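Local coordinates for protein ATP-dependent 6-phosphofructokinase isozyme 2 (Escherichia coli, PDB 3UMO) that catalyses the ATP-dependent phosphorylation of fructose 6-phosphate to fructose 1,6-bisphosphate, the first committing step of glycolysis, and works as a homodimer, at residues Leu13-Thr19 and Gln91-Val97; Arg46-Leu51 and Leu294-Thr300; Pro109-Leu113 and Pro141-Lys145; Val125-Ser130 and Ala155-Ile161. The contacts are given in a common frame with arbitrary orientation. Numbering follows the deposited sequence.

Contact 1: residues Leu13-Thr19 and Gln91-Val97; sequences LDSATIT and QNLHVHV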
loop_
_atom_site.group_PDB
_atom_site.type_symbol
_atom_site.label_atom_id
_atom_site.label_comp_id
_atom_site.label_asym_id
_atom_site.label_seq_id
_atom_site.Cartn_x
_atom_site.Cartn_y
_atom_site.Cartn_z
ATOM N N LEU A 13 3.475 -14.074 22.777
ATOM C CA LEU A 13 4.692 -13.302 22.970
ATOM C C LEU A 13 4.878 -12.495 21.698
ATOM O O LEU A 13 5.286 -13.033 20.668
ATOM C CB LEU A 13 5.904 -14.210 23.189
ATOM C CG LEU A 13 7.226 -13.463 23.399
ATOM C CD1 LEU A 13 7.202 -12.750 24.740
ATOM C CD2 LEU A 13 8.413 -14.417 23.321
ATOM N N ASP A 14 4.558 -11.210 21.757
ATOM C CA ASP A 14 4.548 -10.400 20.548
ATOM C C ASP A 14 5.917 -9.807 20.251
ATOM O O ASP A 14 6.664 -9.442 21.160
ATOM C CB ASP A 14 3.486 -9.296 20.639
ATOM C CG ASP A 14 2.076 -9.850 20.710
ATOM O OD1 ASP A 14 1.873 -11.012 20.296
ATOM O OD2 ASP A 14 1.173 -9.126 21.178
ATOM N N SER A 15 6.243 -9.736 18.967
ATOM C CA SER A 15 7.481 -9.112 18.525
ATOM C C SER A 15 7.149 -7.761 17.924
ATOM O O SER A 15 6.282 -7.664 17.063
ATOM C CB SER A 15 8.174 -9.969 17.463
ATOM O OG SER A 15 8.698 -11.160 18.014
ATOM N N ALA A 16 7.830 -6.716 18.380
ATOM C CA ALA A 16 7.694 -5.405 17.758
ATOM C C ALA A 16 8.989 -5.093 17.024
ATOM O O ALA A 16 10.069 -5.070 17.623
ATOM C CB ALA A 16 7.405 -4.334 18.797
ATOM N N THR A 17 8.881 -4.862 15.721
ATOM C CA THR A 17 10.061 -4.595 14.912
ATOM C C THR A 17 9.886 -3.350 14.049
ATOM O O THR A 17 8.768 -2.834 13.896
ATOM C CB THR A 17 10.410 -5.804 14.022
ATOM O OG1 THR A 17 11.644 -5.555 13.342
ATOM C CG2 THR A 17 9.307 -6.064 12.999
ATOM N N ILE A 18 10.996 -2.880 13.486
ATOM C CA ILE A 18 11.017 -1.661 12.689
ATOM C C ILE A 18 11.629 -1.955 11.321
ATOM O O ILE A 18 12.587 -2.723 11.214
ATOM C CB ILE A 18 11.846 -0.564 13.402
ATOM C CG1 ILE A 18 11.216 -0.216 14.756
ATOM C CG2 ILE A 18 11.941 0.679 12.554
ATOM C CD1 ILE A 18 12.130 0.614 15.660
ATOM N N THR A 19 11.068 -1.349 10.277
ATOM C CA THR A 19 11.624 -1.473 8.930
ATOM C C THR A 19 11.443 -0.129 8.202
ATOM O O THR A 19 10.530 0.627 8.524
ATOM C CB THR A 19 10.976 -2.673 8.173
ATOM O OG1 THR A 19 11.793 -3.053 7.054
ATOM C CG2 THR A 19 9.570 -2.331 7.703
ATOM N N GLN A 91 3.471 -16.242 18.567
ATOM C CA GLN A 91 3.934 -14.863 18.454
ATOM C C GLN A 91 3.162 -14.082 17.398
ATOM O O GLN A 91 3.016 -14.546 16.262
ATOM C CB GLN A 91 5.413 -14.838 18.069
ATOM C CG GLN A 91 6.338 -15.640 18.975
ATOM C CD GLN A 91 7.749 -15.070 18.988
ATOM O OE1 GLN A 91 8.720 -15.771 18.709
ATOM N NE2 GLN A 91 7.863 -13.783 19.311
ATOM N N ASN A 92 2.669 -12.900 17.767
ATOM C CA ASN A 92 2.141 -11.971 16.772
ATOM C C ASN A 92 3.210 -10.941 16.423
ATOM O O ASN A 92 4.175 -10.770 17.168
ATOM C CB ASN A 92 0.859 -11.286 17.258
ATOM C CG ASN A 92 -0.286 -12.255 17.412
ATOM O OD1 ASN A 92 -0.351 -13.259 16.706
ATOM N ND2 ASN A 92 -1.189 -11.969 18.341
ATOM N N LEU A 93 3.046 -10.269 15.289
ATOM C CA LEU A 93 4.068 -9.340 14.823
ATOM C C LEU A 93 3.530 -7.930 14.626
ATOM O O LEU A 93 2.536 -7.725 13.919
ATOM C CB LEU A 93 4.703 -9.834 13.519
ATOM C CG LEU A 93 5.882 -8.999 13.000
ATOM C CD1 LEU A 93 7.049 -9.027 13.979
ATOM C CD2 LEU A 93 6.331 -9.449 11.608
ATOM N N HIS A 94 4.211 -6.967 15.248
ATOM C CA HIS A 94 3.906 -5.551 15.105
ATOM C C HIS A 94 5.049 -4.925 14.322
ATOM O O HIS A 94 6.202 -4.981 14.751
ATOM C CB HIS A 94 3.803 -4.899 16.491
ATOM C CG HIS A 94 3.544 -3.422 16.461
ATOM N ND1 HIS A 94 4.551 -2.494 16.288
ATOM C CD2 HIS A 94 2.401 -2.715 16.608
ATOM C CE1 HIS A 94 4.031 -1.277 16.317
ATOM N NE2 HIS A 94 2.730 -1.385 16.511
ATOM N N VAL A 95 4.740 -4.332 13.173
ATOM C CA VAL A 95 5.780 -3.718 12.351
ATOM C C VAL A 95 5.586 -2.214 12.224
ATOM O O VAL A 95 4.558 -1.751 11.724
ATOM C CB VAL A 95 5.801 -4.313 10.928
ATOM C CG1 VAL A 95 6.959 -3.719 10.118
ATOM C CG2 VAL A 95 5.894 -5.823 10.976
ATOM N N HIS A 96 6.578 -1.446 12.661
ATOM C CA HIS A 96 6.552 -0.005 12.447
ATOM C C HIS A 96 7.318 0.344 11.172
ATOM O O HIS A 96 8.464 -0.072 11.002
ATOM C CB HIS A 96 7.179 0.729 13.622
ATOM C CG HIS A 96 7.157 2.216 13.468
ATOM N ND1 HIS A 96 6.071 2.980 13.841
ATOM C CD2 HIS A 96 8.062 3.073 12.947
ATOM C CE1 HIS A 96 6.323 4.253 13.576
ATOM N NE2 HIS A 96 7.525 4.332 13.029
ATOM N N VAL A 97 6.683 1.093 10.272
ATOM C CA VAL A 97 7.341 1.537 9.048
ATOM C C VAL A 97 7.846 2.971 9.221
ATOM O O VAL A 97 7.059 3.908 9.375
ATOM C CB VAL A 97 6.410 1.423 7.823
ATOM C CG1 VAL A 97 7.180 1.760 6.563
ATOM C CG2 VAL A 97 5.826 0.017 7.731
HETATM O O HOH W 1 -1.234 -9.539 20.187
HETATM O O HOH W 2 7.201 -2.040 16.158
#
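Parallel pairing in the four-stranded mixed sheet of this PfkB-family kinase, the small lid sheet of the ribokinase fold, joins Leu13-Thr19 to Gln91-Val97. The exchange begins before the second strand: Gln91 NE2 donates to Leu13 O (3.0 Å). Asn92 N reaches Asp14 OD1 (3.3 Å), which also bonds to Ser12 OG, while Asn92 O accepts from Ser15 N (2.9 Å); Leu13, Asp14, Gln91 and Asn92 are substrate-binding residues. Leu93 CD1 lies 3.9 Å from Thr17 CG2. His94 N donates to Ser15 O (2.8 Å) and His94 O accepts from Thr17 N (2.9 Å), so His94 bonds to both neighbours of Ala16, its register partner, as parallel strands require. Val95 CG1 lies 3.8 Å from Thr19 CG2, and the face carrying Leu93 and Val95 packs on Leu93 and Phe106 of the second subunit, making this sheet part of the dimer interface. His96 N repeats the pattern with Thr17 O (2.9 Å). Last, Val97 CA approaches Thr19 O at 3.4 Å, a CA-H...O contact.

Contact 2: residues Arg46-Leu51 and Leu294-Thr300; sequences RAIAHL and LCSHDDT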
loop_
_atom_site.group_PDB
_atom_site.type_symbol
_atom_site.label_atom_id
_atom_site.label_comp_id
_atom_site.label_asym_id
_atom_site.label_seq_id
_atom_site.Cartn_x
_atom_site.Cartn_y
_atom_site.Cartn_z
ATOM N N ARG A 46 -2.337 -5.780 32.690
ATOM C CA ARG A 46 -1.303 -4.752 32.582
ATOM C C ARG A 46 -1.896 -3.347 32.716
ATOM O O ARG A 46 -1.333 -2.486 33.402
ATOM C CB ARG A 46 -0.529 -4.898 31.272
ATOM C CG ARG A 46 0.231 -6.217 31.158
ATOM C CD ARG A 46 0.852 -6.385 29.779
ATOM N NE ARG A 46 2.003 -5.509 29.581
ATOM C CZ ARG A 46 2.231 -4.813 28.472
ATOM N NH1 ARG A 46 1.383 -4.885 27.457
ATOM N NH2 ARG A 46 3.308 -4.042 28.377
ATOM N N ALA A 47 -3.043 -3.125 32.080
ATOM C CA ALA A 47 -3.725 -1.828 32.168
ATOM C C ALA A 47 -4.127 -1.544 33.605
ATOM O O ALA A 47 -4.014 -0.412 34.091
ATOM C CB ALA A 47 -4.953 -1.798 31.258
ATOM N N ILE A 48 -4.592 -2.581 34.294
ATOM C CA ILE A 48 -5.003 -2.423 35.680
ATOM C C ILE A 48 -3.815 -2.001 36.541
ATOM O O ILE A 48 -3.939 -1.121 37.394
ATOM C CB ILE A 48 -5.678 -3.701 36.213
ATOM C CG1 ILE A 48 -7.114 -3.767 35.681
ATOM C CG2 ILE A 48 -5.652 -3.731 37.737
ATOM C CD1 ILE A 48 -7.825 -5.108 35.922
ATOM N N ALA A 49 -2.656 -2.602 36.291
ATOM C CA ALA A 49 -1.434 -2.204 36.984
ATOM C C ALA A 49 -1.105 -0.728 36.733
ATOM O O ALA A 49 -0.774 0.006 37.670
ATOM C CB ALA A 49 -0.269 -3.093 36.567
ATOM N N HIS A 50 -1.196 -0.293 35.478
ATOM C CA HIS A 50 -0.937 1.109 35.138
ATOM C C HIS A 50 -1.870 2.045 35.894
ATOM O O HIS A 50 -1.471 3.138 36.303
ATOM C CB HIS A 50 -1.101 1.365 33.638
ATOM C CG HIS A 50 -0.050 0.721 32.793
ATOM N ND1 HIS A 50 0.876 -0.159 33.307
ATOM C CD2 HIS A 50 0.227 0.837 31.474
ATOM C CE1 HIS A 50 1.680 -0.559 32.338
ATOM N NE2 HIS A 50 1.306 0.028 31.216
ATOM N N LEU A 51 -3.114 1.615 36.076
ATOM C CA LEU A 51 -4.106 2.462 36.733
ATOM C C LEU A 51 -4.043 2.376 38.256
ATOM O O LEU A 51 -4.844 2.993 38.955
ATOM C CB LEU A 51 -5.513 2.156 36.219
ATOM C CG LEU A 51 -5.709 2.368 34.715
ATOM C CD1 LEU A 51 -7.140 2.027 34.318
ATOM C CD2 LEU A 51 -5.356 3.793 34.308
ATOM N N LEU A 294 -0.249 0.855 26.545
ATOM C CA LEU A 294 -1.592 0.994 27.077
ATOM C C LEU A 294 -1.769 2.345 27.750
ATOM O O LEU A 294 -0.913 3.218 27.650
ATOM C CB LEU A 294 -1.890 -0.133 28.065
ATOM C CG LEU A 294 -1.558 -1.533 27.550
ATOM C CD1 LEU A 294 -1.658 -2.561 28.660
ATOM C CD2 LEU A 294 -2.470 -1.898 26.394
ATOM N N CYS A 295 -2.893 2.506 28.433
ATOM C CA CYS A 295 -3.208 3.750 29.132
ATOM C C CYS A 295 -2.235 4.056 30.275
ATOM O O CYS A 295 -1.776 3.147 30.974
ATOM C CB CYS A 295 -4.626 3.663 29.706
ATOM S SG CYS A 295 -4.863 2.267 30.858
ATOM N N SER A 296 -1.924 5.337 30.471
ATOM C CA SER A 296 -1.154 5.759 31.633
ATOM C C SER A 296 -2.106 6.322 32.683
ATOM O O SER A 296 -3.164 6.854 32.347
ATOM C CB SER A 296 -0.120 6.822 31.256
ATOM O OG SER A 296 -0.757 8.051 30.953
ATOM N N HIS A 297 -1.722 6.215 33.950
ATOM C CA HIS A 297 -2.549 6.735 35.040
ATOM C C HIS A 297 -2.891 8.217 34.892
ATOM O O HIS A 297 -4.049 8.614 35.052
ATOM C CB HIS A 297 -1.881 6.493 36.397
ATOM C CG HIS A 297 -2.618 7.109 37.549
ATOM N ND1 HIS A 297 -2.475 8.433 37.900
ATOM C CD2 HIS A 297 -3.509 6.581 38.421
ATOM C CE1 HIS A 297 -3.246 8.697 38.941
ATOM N NE2 HIS A 297 -3.883 7.588 39.279
ATOM N N ASP A 298 -1.883 9.034 34.599
ATOM C CA ASP A 298 -2.075 10.481 34.554
ATOM C C ASP A 298 -2.988 10.925 33.416
ATOM O O ASP A 298 -3.842 11.789 33.614
ATOM C CB ASP A 298 -0.735 11.211 34.481
ATOM C CG ASP A 298 0.097 11.026 35.736
ATOM O OD1 ASP A 298 -0.402 10.408 36.703
ATOM O OD2 ASP A 298 1.251 11.508 35.759
ATOM N N ASP A 299 -2.809 10.343 32.233
ATOM C CA ASP A 299 -3.668 10.679 31.095
ATOM C C ASP A 299 -5.104 10.246 31.365
ATOM O O ASP A 299 -6.051 10.966 31.042
ATOM C CB ASP A 299 -3.166 10.018 29.809
ATOM C CG ASP A 299 -1.870 10.615 29.303
ATOM O OD1 ASP A 299 -1.565 11.778 29.650
ATOM O OD2 ASP A 299 -1.162 9.912 28.542
ATOM N N THR A 300 -5.266 9.068 31.960
ATOM C CA THR A 300 -6.603 8.560 32.271
ATOM C C THR A 300 -7.287 9.480 33.281
ATOM O O THR A 300 -8.457 9.835 33.125
ATOM C CB THR A 300 -6.546 7.107 32.804
ATOM O OG1 THR A 300 -5.908 6.261 31.831
ATOM C CG2 THR A 300 -7.946 6.577 33.099
HETATM O O HOH W 3 0.779 4.698 34.323
HETATM O O HOH W 4 1.851 -0.440 27.936
#
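The last turn of helix 40-50 sits on the loop that leads into helix 297-307. The bumps are two leucines. Leu294 points at the helix, its CD1 lodged 3.7 Å from Arg46 CB and 3.7 Å from Ala47 N; the short side chain of Ala47 leaves space for it and for Cys295, whose SG lies 4.1 Å from Ala47 CB. From the helix end, Leu51 reaches back. Its CD2 enters the hollow between Cys295 SG (3.8 Å) and Thr300 OG1 (3.5 Å), and helix 254-267 covers the same side chain through Ala261 and Leu264. His50 flanks the apolar part, with CD2 at 3.1 Å from Cys295 O near the ring plane. Ser296 N-caps helix 297-307 by a weak bond from Asp299 N to Ser296 OG (3.3 Å), while Thr300 OG1 donates to Ser296 O (2.9 Å). The loop runs on from the potassium-binding Arg293, and Leu294 O is bonded to Asn289 ND2 of the same site. Water 3 accepts from His297 N (2.9 Å) and donates weakly to His50 O (3.4 Å). With no direct hydrogen bond between the segments, their union rests mainly on apolar fit, with only weak water bridges at the edge.

Contact 3: residues Pro109-Leu113 and Pro141-Lys145; sequences PGAAL and PPGVK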
loop_
_atom_site.group_PDB
_atom_site.type_symbol
_atom_site.label_atom_id
_atom_site.label_comp_id
_atom_site.label_asym_id
_atom_site.label_seq_id
_atom_site.Cartn_x
_atom_site.Cartn_y
_atom_site.Cartn_z
ATOM N N PRO A 109 -3.429 -17.053 15.313
ATOM C CA PRO A 109 -4.072 -17.726 16.445
ATOM C C PRO A 109 -3.093 -18.052 17.567
ATOM O O PRO A 109 -1.875 -18.120 17.344
ATOM C CB PRO A 109 -4.593 -19.029 15.826
ATOM C CG PRO A 109 -4.701 -18.728 14.351
ATOM C CD PRO A 109 -3.540 -17.843 14.075
ATOM N N GLY A 110 -3.626 -18.244 18.771
ATOM C CA GLY A 110 -2.802 -18.651 19.894
ATOM C C GLY A 110 -2.410 -20.112 19.767
ATOM O O GLY A 110 -2.920 -20.832 18.903
ATOM N N ALA A 111 -1.506 -20.558 20.634
ATOM C CA ALA A 111 -1.133 -21.968 20.679
ATOM C C ALA A 111 -2.350 -22.851 20.938
ATOM O O ALA A 111 -3.347 -22.417 21.517
ATOM C CB ALA A 111 -0.078 -22.210 21.749
ATOM N N ALA A 112 -2.254 -24.103 20.515
ATOM C CA ALA A 112 -3.319 -25.066 20.763
ATOM C C ALA A 112 -3.398 -25.412 22.246
ATOM O O ALA A 112 -2.403 -25.325 22.969
ATOM C CB ALA A 112 -3.105 -26.320 19.934
ATOM N N LEU A 113 -4.591 -25.794 22.692
ATOM C CA LEU A 113 -4.799 -26.244 24.063
ATOM C C LEU A 113 -5.447 -27.614 24.001
ATOM O O LEU A 113 -6.452 -27.784 23.314
ATOM C CB LEU A 113 -5.735 -25.294 24.813
ATOM C CG LEU A 113 -5.171 -24.095 25.573
ATOM C CD1 LEU A 113 -6.310 -23.321 26.225
ATOM C CD2 LEU A 113 -4.170 -24.557 26.618
ATOM N N PRO A 141 -8.479 -20.200 21.432
ATOM C CA PRO A 141 -7.406 -20.930 20.747
ATOM C C PRO A 141 -7.909 -22.249 20.186
ATOM O O PRO A 141 -8.964 -22.726 20.622
ATOM C CB PRO A 141 -6.398 -21.187 21.872
ATOM C CG PRO A 141 -7.246 -21.287 23.099
ATOM C CD PRO A 141 -8.337 -20.265 22.898
ATOM N N PRO A 142 -7.172 -22.831 19.224
ATOM C CA PRO A 142 -7.541 -24.143 18.685
ATOM C C PRO A 142 -7.541 -25.190 19.791
ATOM O O PRO A 142 -6.751 -25.080 20.734
ATOM C CB PRO A 142 -6.406 -24.454 17.701
ATOM C CG PRO A 142 -5.795 -23.141 17.371
ATOM C CD PRO A 142 -5.953 -22.290 18.595
ATOM N N GLY A 143 -8.418 -26.183 19.687
ATOM C CA GLY A 143 -8.434 -27.279 20.641
ATOM C C GLY A 143 -9.485 -27.155 21.727
ATOM O O GLY A 143 -9.678 -28.082 22.517
ATOM N N VAL A 144 -10.167 -26.015 21.777
ATOM C CA VAL A 144 -11.176 -25.790 22.806
ATOM C C VAL A 144 -12.575 -25.666 22.209
ATOM O O VAL A 144 -12.873 -24.704 21.503
ATOM C CB VAL A 144 -10.874 -24.521 23.624
ATOM C CG1 VAL A 144 -11.863 -24.390 24.779
ATOM C CG2 VAL A 144 -9.445 -24.552 24.150
ATOM N N LYS A 145 -13.430 -26.645 22.489
ATOM C CA LYS A 145 -14.812 -26.594 22.029
ATOM C C LYS A 145 -15.559 -25.461 22.723
ATOM O O LYS A 145 -15.332 -25.192 23.903
ATOM C CB LYS A 145 -15.517 -27.925 22.295
ATOM C CG LYS A 145 -15.072 -29.050 21.385
ATOM C CD LYS A 145 -15.800 -30.344 21.720
ATOM C CE LYS A 145 -15.668 -31.342 20.588
ATOM N NZ LYS A 145 -14.263 -31.405 20.105
#
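Leu113 and Pro141 form the apolar centre, with Leu113 CD1 3.8 Å from Pro141 CG. Val144 extends it: its CG2 packs 3.8 Å from Leu113 CB, and helix 115-125 adds Leu121 against Leu113 and Phe118 against Val144. Further out the contacts loosen, Ala112 CB lying 4.4 Å from Pro142 CB and Pro109 CB 4.5 Å from Pro142 CD; Pro109 also packs on Cys30 of the second subunit. Both segments are loops of the alpha/beta ribokinase fold, one running from strand 103-107 towards helix 115-125, the other from strand 133-137 towards helix 146-158, so the contact brings together the chain leaving the small sheet and a connection of the large parallel sheet. The second loop bends in a type II beta turn from Pro141 to Val144, with Gly143 at its third position. At its phi of 99° a beta carbon would be jammed against the preceding carbonyl, and it would collide with Leu113 O as well. At the polar edge, Leu113 N donates to Pro142 O (3.0 Å), and CA-H...O contacts lie beside this bond, Ala112 CA to Pro142 O and Gly143 CA to Leu113 O, both 3.4 Å. Outside the pair, Ala112 N is bonded to Asp87 OD2.

Contact 4: residues Val125-Ser130 and Ala155-Ile161; sequences VLEIES and AAQKQGI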
loop_
_atom_site.group_PDB
_atom_site.type_symbol
_atom_site.label_atom_id
_atom_site.label_comp_id
_atom_site.label_asym_id
_atom_site.label_seq_id
_atom_site.Cartn_x
_atom_site.Cartn_y
_atom_site.Cartn_z
ATOM N N VAL A 125 -9.153 -21.299 37.838
ATOM C CA VAL A 125 -10.272 -20.368 37.943
ATOM C C VAL A 125 -11.152 -20.665 39.154
ATOM O O VAL A 125 -11.585 -19.750 39.849
ATOM C CB VAL A 125 -11.130 -20.374 36.662
ATOM C CG1 VAL A 125 -12.433 -19.619 36.880
ATOM C CG2 VAL A 125 -10.351 -19.769 35.509
ATOM N N LEU A 126 -11.396 -21.942 39.420
ATOM C CA LEU A 126 -12.271 -22.317 40.525
ATOM C C LEU A 126 -11.599 -22.209 41.900
ATOM O O LEU A 126 -12.226 -22.473 42.931
ATOM C CB LEU A 126 -12.879 -23.704 40.289
ATOM C CG LEU A 126 -13.717 -23.748 39.004
ATOM C CD1 LEU A 126 -14.370 -25.110 38.804
ATOM C CD2 LEU A 126 -14.766 -22.634 39.001
ATOM N N GLU A 127 -10.331 -21.808 41.913
ATOM C CA GLU A 127 -9.650 -21.490 43.164
ATOM C C GLU A 127 -9.858 -20.027 43.539
ATOM O O GLU A 127 -9.507 -19.602 44.639
ATOM C CB GLU A 127 -8.158 -21.811 43.073
ATOM C CG GLU A 127 -7.859 -23.297 43.008
ATOM C CD GLU A 127 -6.385 -23.590 42.821
ATOM O OE1 GLU A 127 -5.580 -22.635 42.844
ATOM O OE2 GLU A 127 -6.033 -24.778 42.647
ATOM N N ILE A 128 -10.427 -19.258 42.615
ATOM C CA ILE A 128 -10.760 -17.863 42.876
ATOM C C ILE A 128 -11.868 -17.815 43.926
ATOM O O ILE A 128 -12.802 -18.622 43.886
ATOM C CB ILE A 128 -11.203 -17.149 41.580
ATOM C CG1 ILE A 128 -10.023 -17.042 40.611
ATOM C CG2 ILE A 128 -11.763 -15.778 41.875
ATOM C CD1 ILE A 128 -10.421 -16.625 39.205
ATOM N N GLU A 129 -11.750 -16.893 44.879
ATOM C CA GLU A 129 -12.728 -16.793 45.956
ATOM C C GLU A 129 -14.061 -16.237 45.463
ATOM O O GLU A 129 -14.119 -15.555 44.440
ATOM C CB GLU A 129 -12.187 -15.926 47.097
ATOM C CG GLU A 129 -11.782 -14.522 46.685
ATOM C CD GLU A 129 -10.322 -14.425 46.277
ATOM O OE1 GLU A 129 -9.885 -15.166 45.370
ATOM O OE2 GLU A 129 -9.605 -13.604 46.882
ATOM N N SER A 130 -15.132 -16.533 46.193
ATOM C CA SER A 130 -16.444 -15.980 45.871
ATOM C C SER A 130 -16.422 -14.465 46.018
ATOM O O SER A 130 -15.827 -13.933 46.961
ATOM C CB SER A 130 -17.521 -16.584 46.782
ATOM O OG SER A 130 -18.689 -15.779 46.804
ATOM N N ALA A 155 -19.390 -22.742 35.592
ATOM C CA ALA A 155 -18.737 -23.270 36.789
ATOM C C ALA A 155 -18.300 -22.141 37.713
ATOM O O ALA A 155 -18.490 -22.207 38.928
ATOM C CB ALA A 155 -17.541 -24.123 36.401
ATOM N N ALA A 156 -17.710 -21.104 37.125
ATOM C CA ALA A 156 -17.219 -19.968 37.895
ATOM C C ALA A 156 -18.357 -19.216 38.580
ATOM O O ALA A 156 -18.264 -18.872 39.762
ATOM C CB ALA A 156 -16.402 -19.030 37.005
ATOM N N GLN A 157 -19.434 -18.969 37.840
ATOM C CA GLN A 157 -20.570 -18.217 38.372
ATOM C C GLN A 157 -21.307 -18.927 39.513
ATOM O O GLN A 157 -21.775 -18.276 40.450
ATOM C CB GLN A 157 -21.538 -17.823 37.250
ATOM C CG GLN A 157 -20.941 -16.801 36.288
ATOM C CD GLN A 157 -21.956 -16.212 35.324
ATOM O OE1 GLN A 157 -21.882 -15.032 34.981
ATOM N NE2 GLN A 157 -22.896 -17.033 34.873
ATOM N N LYS A 158 -21.402 -20.250 39.440
ATOM C CA LYS A 158 -22.094 -21.029 40.473
ATOM C C LYS A 158 -21.544 -20.793 41.878
ATOM O O LYS A 158 -22.254 -20.966 42.871
ATOM C CB LYS A 158 -22.038 -22.520 40.155
ATOM C CG LYS A 158 -22.919 -22.938 39.001
ATOM C CD LYS A 158 -22.797 -24.422 38.749
ATOM C CE LYS A 158 -23.405 -24.809 37.413
ATOM N NZ LYS A 158 -22.901 -26.133 36.948
ATOM N N GLN A 159 -20.281 -20.392 41.958
ATOM C CA GLN A 159 -19.642 -20.196 43.252
ATOM C C GLN A 159 -19.255 -18.747 43.502
ATOM O O GLN A 159 -18.289 -18.464 44.215
ATOM C CB GLN A 159 -18.413 -21.082 43.368
ATOM C CG GLN A 159 -17.425 -20.865 42.262
ATOM C CD GLN A 159 -16.250 -21.791 42.370
ATOM O OE1 GLN A 159 -16.344 -22.965 42.014
ATOM N NE2 GLN A 159 -15.132 -21.280 42.879
ATOM N N GLY A 160 -20.006 -17.833 42.902
ATOM C CA GLY A 160 -19.903 -16.430 43.249
ATOM C C GLY A 160 -18.794 -15.650 42.578
ATOM O O GLY A 160 -18.525 -14.517 42.971
ATOM N N ILE A 161 -18.149 -16.236 41.574
ATOM C CA ILE A 161 -17.158 -15.487 40.803
ATOM C C ILE A 161 -17.872 -14.586 39.800
ATOM O O ILE A 161 -18.703 -15.056 39.017
ATOM C CB ILE A 161 -16.176 -16.411 40.067
ATOM C CG1 ILE A 161 -15.415 -17.277 41.075
ATOM C CG2 ILE A 161 -15.204 -15.585 39.222
ATOM C CD1 ILE A 161 -14.610 -18.388 40.444
HETATM O O HOH W 5 -15.346 -19.225 44.574
#
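A Schellman motif ends helix 146-158, and the chain running out of helix 115-125, from Val125 onward, packs against it. In the motif Ile161 N bonds to Ala156 O (3.2 Å) and Gly160 N to Gln157 O (3.1 Å), with Gly160 at positive phi as the C-prime residue; a beta carbon on it would clash with Ser130 OG. The facing chain makes a type I turn from Val125 to Ile128. Ile161 inserts its CD1 beside it, 3.4 Å from Val125 O and 3.8 Å from Ile128 CB, and packs on Leu134 of strand 133-137. Val125 CG1 meets Ala156 CB at 4.0 Å, while Leu126 CD2 lies 4.1 Å from Ala155 CB. On the polar side Gln159 NE2 donates to Leu126 O (3.1 Å) and to water 5 (2.7 Å), which itself donates to Ile128 O (2.7 Å) and Gln159 O (3.1 Å). One side-chain amide and one water thus supply hydrogen-bond donors to Leu126 O, Ile128 O and Gln159 O, beside a small hydrophobic seam.

The four contacts join the small sheet, helices and loops of one chain. Contacts 1 and 2 alternate along the chain and lie near bound ligands: the side chain of His94 in contact 1 is about 8 Å from the potassium ion and that of Leu294 in contact 2 about 7 Å, with an ATP about 8 Å from Leu294. Contact 1 comes within about 5 Å of contact 3, nearest atoms, near the substrate-binding residues. Contacts 3 and 4 also alternate, the former at the beginning and the latter at the end of helices 115-125 and 146-158, with centres 23 Å apart. Contact 4 is outlying, its centre 37 Å from that of contact 1, across the chain's centre.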